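Local coordinates for protein Bd3460 (Bdellovibrio bacteriovorus, PDB 5CEC) that probably acts as an ankyrin-repeat immunity protein, binding the predatory endopeptidase Bd3459 so that the predator is protected from its own enzyme during cell invasion, at residues 28-34 against 54-60; 87-91 against 115-121. The contacts are given in a common frame with arbitrary orientation. Residue numbers count along the deposited sequence, not the author numbering.

Interaction 1. Residues 28-34 against 54-60; sequences KSSKALN and IDLNAQD
I54, S29 and L33 bury 68, 55 and 48 Å² here, where the start of the first helix, 31-39, packs on the loop that follows the second helix, 42-49, of the same helix-loop-helix unit, at the N-terminal end of the ankyrin stack. The backbones come nearest at S29 and A58, whose CA atoms are 5.1 Å apart. S30 is the N-cap: its OG accepts from L33 N at 3.0 Å. In residues 54-60, D55 to A58 form a type I turn, and D55 OD1 accepts from N57 N at 2.9 Å, an Asx turn. I54 (m, t) sets CD1 3.6 Å from S30 CB and CG2 3.9 Å from L33 CD2. L33 (t, p) brings CD2 to 3.7 Å from L56 CD2. S29 OG lies 3.7 Å from D60 CB. Water 1 joins K28 N to D55 OD2 (2.7 and 3.1 Å), water 2 accepts from N34 ND2 and lies 2.8 Å from A58 O, and water 3 spans N34 ND2 and D60 OD2 at 3.1 and 2.9 Å. D60 OD1 accepts from T62 N and M64 N, at the start of predicted repeat 62-94. The segments share no direct hydrogen bond; apolar contact and bridging water join them.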
loop_
_atom_site.group_PDB
_atom_site.type_symbol
_atom_site.label_atom_id
_atom_site.label_comp_id
_atom_site.label_asym_id
_atom_site.label_seq_id
_atom_site.Cartn_x
_atom_site.Cartn_y
_atom_site.Cartn_z
ATOM N N LYS B 28 0.005 -11.240 -31.334
ATOM C CA LYS B 28 1.159 -10.562 -30.666
ATOM C C LYS B 28 0.716 -9.843 -29.395
ATOM O O LYS B 28 -0.328 -9.183 -29.372
ATOM C CB LYS B 28 1.832 -9.561 -31.613
ATOM C CG LYS B 28 0.916 -8.454 -32.142
ATOM C CD LYS B 28 1.588 -7.568 -33.193
ATOM C CE LYS B 28 1.709 -8.236 -34.561
ATOM N NZ LYS B 28 2.845 -9.200 -34.700
ATOM N N SER B 29 1.506 -9.984 -28.335
ATOM C CA SER B 29 1.264 -9.235 -27.099
ATOM C C SER B 29 1.602 -7.754 -27.296
ATOM O O SER B 29 2.346 -7.385 -28.205
ATOM C CB SER B 29 2.096 -9.788 -25.952
ATOM O OG SER B 29 3.468 -9.720 -26.251
ATOM N N SER B 30 1.009 -6.922 -26.452
ATOM C CA SER B 30 1.291 -5.497 -26.383
ATOM C C SER B 30 1.972 -5.217 -25.052
ATOM O O SER B 30 1.383 -5.429 -23.985
ATOM C CB SER B 30 0.001 -4.688 -26.468
ATOM O OG SER B 30 0.250 -3.332 -26.115
ATOM N N LYS B 31 3.209 -4.730 -25.111
ATOM C CA LYS B 31 3.922 -4.341 -23.894
ATOM C C LYS B 31 3.202 -3.194 -23.186
ATOM O O LYS B 31 3.095 -3.192 -21.967
ATOM C CB LYS B 31 5.370 -3.968 -24.206
ATOM C CG LYS B 31 6.244 -3.771 -22.975
ATOM C CD LYS B 31 7.707 -3.621 -23.373
ATOM C CE LYS B 31 8.571 -3.214 -22.191
ATOM N NZ LYS B 31 9.957 -2.864 -22.606
ATOM N N ALA B 32 2.680 -2.237 -23.956
ATOM C CA ALA B 32 1.962 -1.096 -23.381
ATOM C C ALA B 32 0.684 -1.512 -22.648
ATOM O O ALA B 32 0.407 -1.008 -21.560
ATOM C CB ALA B 32 1.641 -0.079 -24.462
ATOM N N LEU B 33 -0.094 -2.411 -23.253
ATOM C CA LEU B 33 -1.289 -2.933 -22.607
ATOM C C LEU B 33 -0.945 -3.659 -21.298
ATOM O O LEU B 33 -1.602 -3.443 -20.250
ATOM C CB LEU B 33 -2.042 -3.905 -23.504
ATOM C CG LEU B 33 -3.233 -4.660 -22.893
ATOM C CD1 LEU B 33 -4.267 -3.747 -22.254
ATOM C CD2 LEU B 33 -3.919 -5.528 -23.932
ATOM N N ASN B 34 0.043 -4.550 -21.364
ATOM C CA ASN B 34 0.457 -5.320 -20.174
ATOM C C ASN B 34 0.915 -4.427 -19.026
ATOM O O ASN B 34 0.532 -4.648 -17.880
ATOM C CB ASN B 34 1.518 -6.368 -20.524
ATOM C CG ASN B 34 0.974 -7.463 -21.418
ATOM O OD1 ASN B 34 -0.248 -7.607 -21.585
ATOM N ND2 ASN B 34 1.862 -8.216 -22.028
ATOM N N ILE B 54 -5.283 -6.149 -30.710
ATOM C CA ILE B 54 -4.559 -6.987 -29.775
ATOM C C ILE B 54 -5.349 -8.234 -29.419
ATOM O O ILE B 54 -6.514 -8.170 -29.008
ATOM C CB ILE B 54 -4.236 -6.212 -28.486
ATOM C CG1 ILE B 54 -3.446 -4.942 -28.826
ATOM C CG2 ILE B 54 -3.429 -7.090 -27.525
ATOM C CD1 ILE B 54 -3.310 -3.948 -27.696
ATOM N N ASP B 55 -4.676 -9.363 -29.562
ATOM C CA ASP B 55 -5.164 -10.643 -29.098
ATOM C C ASP B 55 -4.933 -10.689 -27.617
ATOM O O ASP B 55 -3.809 -10.802 -27.169
ATOM C CB ASP B 55 -4.399 -11.755 -29.820
ATOM C CG ASP B 55 -4.762 -13.144 -29.342
ATOM O OD1 ASP B 55 -5.637 -13.327 -28.451
ATOM O OD2 ASP B 55 -4.136 -14.066 -29.894
ATOM N N LEU B 56 -6.016 -10.634 -26.849
ATOM C CA LEU B 56 -5.907 -10.564 -25.398
ATOM C C LEU B 56 -5.406 -11.850 -24.785
ATOM O O LEU B 56 -5.068 -11.838 -23.612
ATOM C CB LEU B 56 -7.252 -10.183 -24.766
ATOM C CG LEU B 56 -7.787 -8.794 -25.129
ATOM C CD1 LEU B 56 -9.183 -8.584 -24.558
ATOM C CD2 LEU B 56 -6.875 -7.672 -24.670
ATOM N N ASN B 57 -5.396 -12.958 -25.544
ATOM C CA ASN B 57 -4.827 -14.205 -25.052
ATOM C C ASN B 57 -3.369 -14.395 -25.454
ATOM O O ASN B 57 -2.771 -15.397 -25.072
ATOM C CB ASN B 57 -5.680 -15.389 -25.528
ATOM C CG ASN B 57 -7.033 -15.437 -24.860
ATOM O OD1 ASN B 57 -7.196 -15.024 -23.698
ATOM N ND2 ASN B 57 -8.028 -15.939 -25.585
ATOM N N ALA B 58 -2.808 -13.485 -26.264
ATOM C CA ALA B 58 -1.388 -13.593 -26.606
ATOM C C ALA B 58 -0.492 -13.378 -25.379
ATOM O O ALA B 58 -0.759 -12.522 -24.516
ATOM C CB ALA B 58 -1.018 -12.632 -27.729
ATOM N N GLN B 59 0.557 -14.188 -25.302
ATOM C CA GLN B 59 1.464 -14.163 -24.173
ATOM C C GLN B 59 2.807 -13.564 -24.566
ATOM O O GLN B 59 3.295 -13.763 -25.690
ATOM C CB GLN B 59 1.624 -15.575 -23.629
ATOM C CG GLN B 59 0.379 -16.064 -22.911
ATOM C CD GLN B 59 0.386 -17.556 -22.666
ATOM O OE1 GLN B 59 0.041 -18.358 -23.548
ATOM N NE2 GLN B 59 0.809 -17.946 -21.475
ATOM N N ASP B 60 3.420 -12.866 -23.611
ATOM C CA ASP B 60 4.681 -12.213 -23.840
ATOM C C ASP B 60 5.850 -13.167 -23.596
ATOM O O ASP B 60 5.650 -14.379 -23.426
ATOM C CB ASP B 60 4.758 -10.911 -23.038
ATOM C CG ASP B 60 5.033 -11.096 -21.567
ATOM O OD1 ASP B 60 5.191 -12.219 -21.090
ATOM O OD2 ASP B 60 5.118 -10.052 -20.892
HETATM O O HOH W 1 -1.627 -13.417 -31.576
HETATM O O HOH W 2 0.705 -10.525 -23.196
HETATM O O HOH W 3 4.866 -7.444 -22.015
#

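Interaction 2. Residues 87-91 against 115-121; sequences VNLEL and LIKAGAN
This is a partly buried contact between successive predicted ankyrin repeats: the loop after helix 76-84 meets the C-terminus of helix 109-117 and the loop that follows. L89 and A120 set the register, their CA atoms 5.9 Å apart. The helix finishes in a Schellman motif, with A120 N to L115 O and G119 N to I116 O both 3.0 Å and G119 at phi/psi 95/17°, a glycine conformation. L89 (m, t) points toward this end. Its CD1 is 3.6 Å from both A118 O and A120 N and 4.0 Å from A120 CB, while CD2 reaches L115 CD2 at 4.4 Å. L67 and L83 of its own repeat also touch L89, and L83 touches L115 and A118 of the next. N88 OD1 accepts from E90 N at 2.8 Å, an Asx turn. E90 (m, m) then curls its carboxylate over the 119-121 backbone: OE2 accepts from N121 N at 2.8 Å. Water 6 links E90 OE2 to G119 O (2.6/2.8 Å), water 4 E90 OE1 to N121 O (2.7/2.9 Å), and water 5 E90 OE1 to N121 ND2 (2.8/2.9 Å); N121 OD1 accepts from D123 N. The carboxylate thus reads mainly backbone groups, one directly.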
loop_
_atom_site.group_PDB
_atom_site.type_symbol
_atom_site.label_atom_id
_atom_site.label_comp_id
_atom_site.label_asym_id
_atom_site.label_seq_id
_atom_site.Cartn_x
_atom_site.Cartn_y
_atom_site.Cartn_z
ATOM N N VAL B 87 -11.747 -13.241 -22.079
ATOM C CA VAL B 87 -10.396 -13.755 -22.172
ATOM C C VAL B 87 -10.287 -15.145 -21.549
ATOM O O VAL B 87 -11.081 -15.541 -20.672
ATOM C CB VAL B 87 -9.399 -12.795 -21.489
ATOM C CG1 VAL B 87 -9.413 -11.455 -22.199
ATOM C CG2 VAL B 87 -9.637 -12.694 -19.973
ATOM N N ASN B 88 -9.284 -15.899 -21.976
ATOM C CA ASN B 88 -9.035 -17.222 -21.413
ATOM C C ASN B 88 -8.448 -17.089 -20.010
ATOM O O ASN B 88 -7.443 -16.399 -19.797
ATOM C CB ASN B 88 -8.114 -18.063 -22.315
ATOM C CG ASN B 88 -7.950 -19.508 -21.787
ATOM O OD1 ASN B 88 -7.248 -19.717 -20.824
ATOM N ND2 ASN B 88 -8.665 -20.491 -22.372
ATOM N N LEU B 89 -9.066 -17.766 -19.043
ATOM C CA LEU B 89 -8.660 -17.632 -17.654
ATOM C C LEU B 89 -7.507 -18.499 -17.243
ATOM O O LEU B 89 -6.919 -18.270 -16.179
ATOM C CB LEU B 89 -9.838 -17.896 -16.714
ATOM C CG LEU B 89 -11.134 -17.093 -16.900
ATOM C CD1 LEU B 89 -12.146 -17.409 -15.822
ATOM C CD2 LEU B 89 -10.841 -15.601 -16.931
ATOM N N GLU B 90 -7.158 -19.479 -18.059
ATOM C CA GLU B 90 -6.292 -20.578 -17.642
ATOM C C GLU B 90 -4.906 -20.607 -18.267
ATOM O O GLU B 90 -4.107 -21.535 -17.999
ATOM C CB GLU B 90 -7.009 -21.903 -17.847
ATOM C CG GLU B 90 -8.360 -21.995 -17.174
ATOM C CD GLU B 90 -8.383 -21.677 -15.704
ATOM O OE1 GLU B 90 -7.376 -21.861 -14.992
ATOM O OE2 GLU B 90 -9.448 -21.228 -15.236
ATOM N N LEU B 91 -4.572 -19.574 -19.034
ATOM C CA LEU B 91 -3.197 -19.463 -19.522
ATOM C C LEU B 91 -2.258 -19.324 -18.337
ATOM O O LEU B 91 -2.640 -18.854 -17.263
ATOM C CB LEU B 91 -3.059 -18.316 -20.507
ATOM C CG LEU B 91 -3.914 -18.463 -21.777
ATOM C CD1 LEU B 91 -3.891 -17.194 -22.585
ATOM C CD2 LEU B 91 -3.430 -19.640 -22.600
ATOM N N LEU B 115 -12.438 -13.641 -9.905
ATOM C CA LEU B 115 -12.018 -14.687 -10.841
ATOM C C LEU B 115 -12.700 -16.013 -10.546
ATOM O O LEU B 115 -13.180 -16.706 -11.466
ATOM C CB LEU B 115 -10.498 -14.841 -10.871
ATOM C CG LEU B 115 -9.761 -13.686 -11.550
ATOM C CD1 LEU B 115 -8.286 -13.797 -11.251
ATOM C CD2 LEU B 115 -9.968 -13.656 -13.052
ATOM N N ILE B 116 -12.817 -16.350 -9.267
ATOM C CA ILE B 116 -13.517 -17.600 -8.897
ATOM C C ILE B 116 -15.014 -17.552 -9.307
ATOM O O ILE B 116 -15.515 -18.511 -9.869
ATOM C CB ILE B 116 -13.344 -17.886 -7.380
ATOM C CG1 ILE B 116 -11.867 -18.175 -7.071
ATOM C CG2 ILE B 116 -14.204 -19.065 -6.923
ATOM C CD1 ILE B 116 -11.522 -18.173 -5.601
ATOM N N LYS B 117 -15.693 -16.437 -9.043
ATOM C CA LYS B 117 -17.071 -16.245 -9.484
ATOM C C LYS B 117 -17.231 -16.273 -10.999
ATOM O O LYS B 117 -18.288 -16.631 -11.508
ATOM C CB LYS B 117 -17.646 -14.920 -8.937
ATOM C CG LYS B 117 -17.874 -14.961 -7.438
ATOM C CD LYS B 117 -18.424 -13.671 -6.840
ATOM C CE LYS B 117 -17.741 -12.412 -7.354
ATOM N NZ LYS B 117 -18.018 -11.234 -6.482
ATOM N N ALA B 118 -16.174 -15.896 -11.711
ATOM C CA ALA B 118 -16.136 -15.946 -13.160
ATOM C C ALA B 118 -15.745 -17.298 -13.748
ATOM O O ALA B 118 -15.663 -17.430 -14.975
ATOM C CB ALA B 118 -15.214 -14.867 -13.704
ATOM N N GLY B 119 -15.514 -18.286 -12.884
ATOM C CA GLY B 119 -15.277 -19.661 -13.301
ATOM C C GLY B 119 -13.837 -20.086 -13.458
ATOM O O GLY B 119 -13.566 -21.136 -14.034
ATOM N N ALA B 120 -12.921 -19.315 -12.880
ATOM C CA ALA B 120 -11.519 -19.701 -12.939
ATOM C C ALA B 120 -11.309 -20.999 -12.156
ATOM O O ALA B 120 -11.888 -21.214 -11.087
ATOM C CB ALA B 120 -10.634 -18.606 -12.334
ATOM N N ASN B 121 -10.446 -21.854 -12.675
ATOM C CA ASN B 121 -10.110 -23.121 -12.036
ATOM C C ASN B 121 -9.402 -22.846 -10.712
ATOM O O ASN B 121 -8.396 -22.134 -10.680
ATOM C CB ASN B 121 -9.174 -23.884 -12.989
ATOM C CG ASN B 121 -8.768 -25.249 -12.528
ATOM O OD1 ASN B 121 -9.393 -25.851 -11.673
ATOM N ND2 ASN B 121 -7.729 -25.795 -13.184
HETATM O O HOH W 4 -7.115 -20.494 -12.654
HETATM O O HOH W 5 -6.018 -24.261 -14.968
HETATM O O HOH W 6 -11.817 -21.597 -16.184
#

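Interaction 1 is a surface contact, centred about 23 Å from the chain centre; interaction 2 is partly buried, its centre about 12 Å away. Both use the loop after a repeat's second helix, but interaction 1 closes one helix-loop-helix unit on itself, whereas interaction 2 joins two successive repeats. The larger buried area of interaction 1, 383 against 220 Å², comes without a direct hydrogen bond between its segments, while interaction 2 has a charged acceptor on a backbone NH. The two contacts, centres about 18 Å apart, meet through their loops: N57 OD1 accepts from N88 N at 2.8 Å, and L56 CB lies 3.6 Å from V87 CG1.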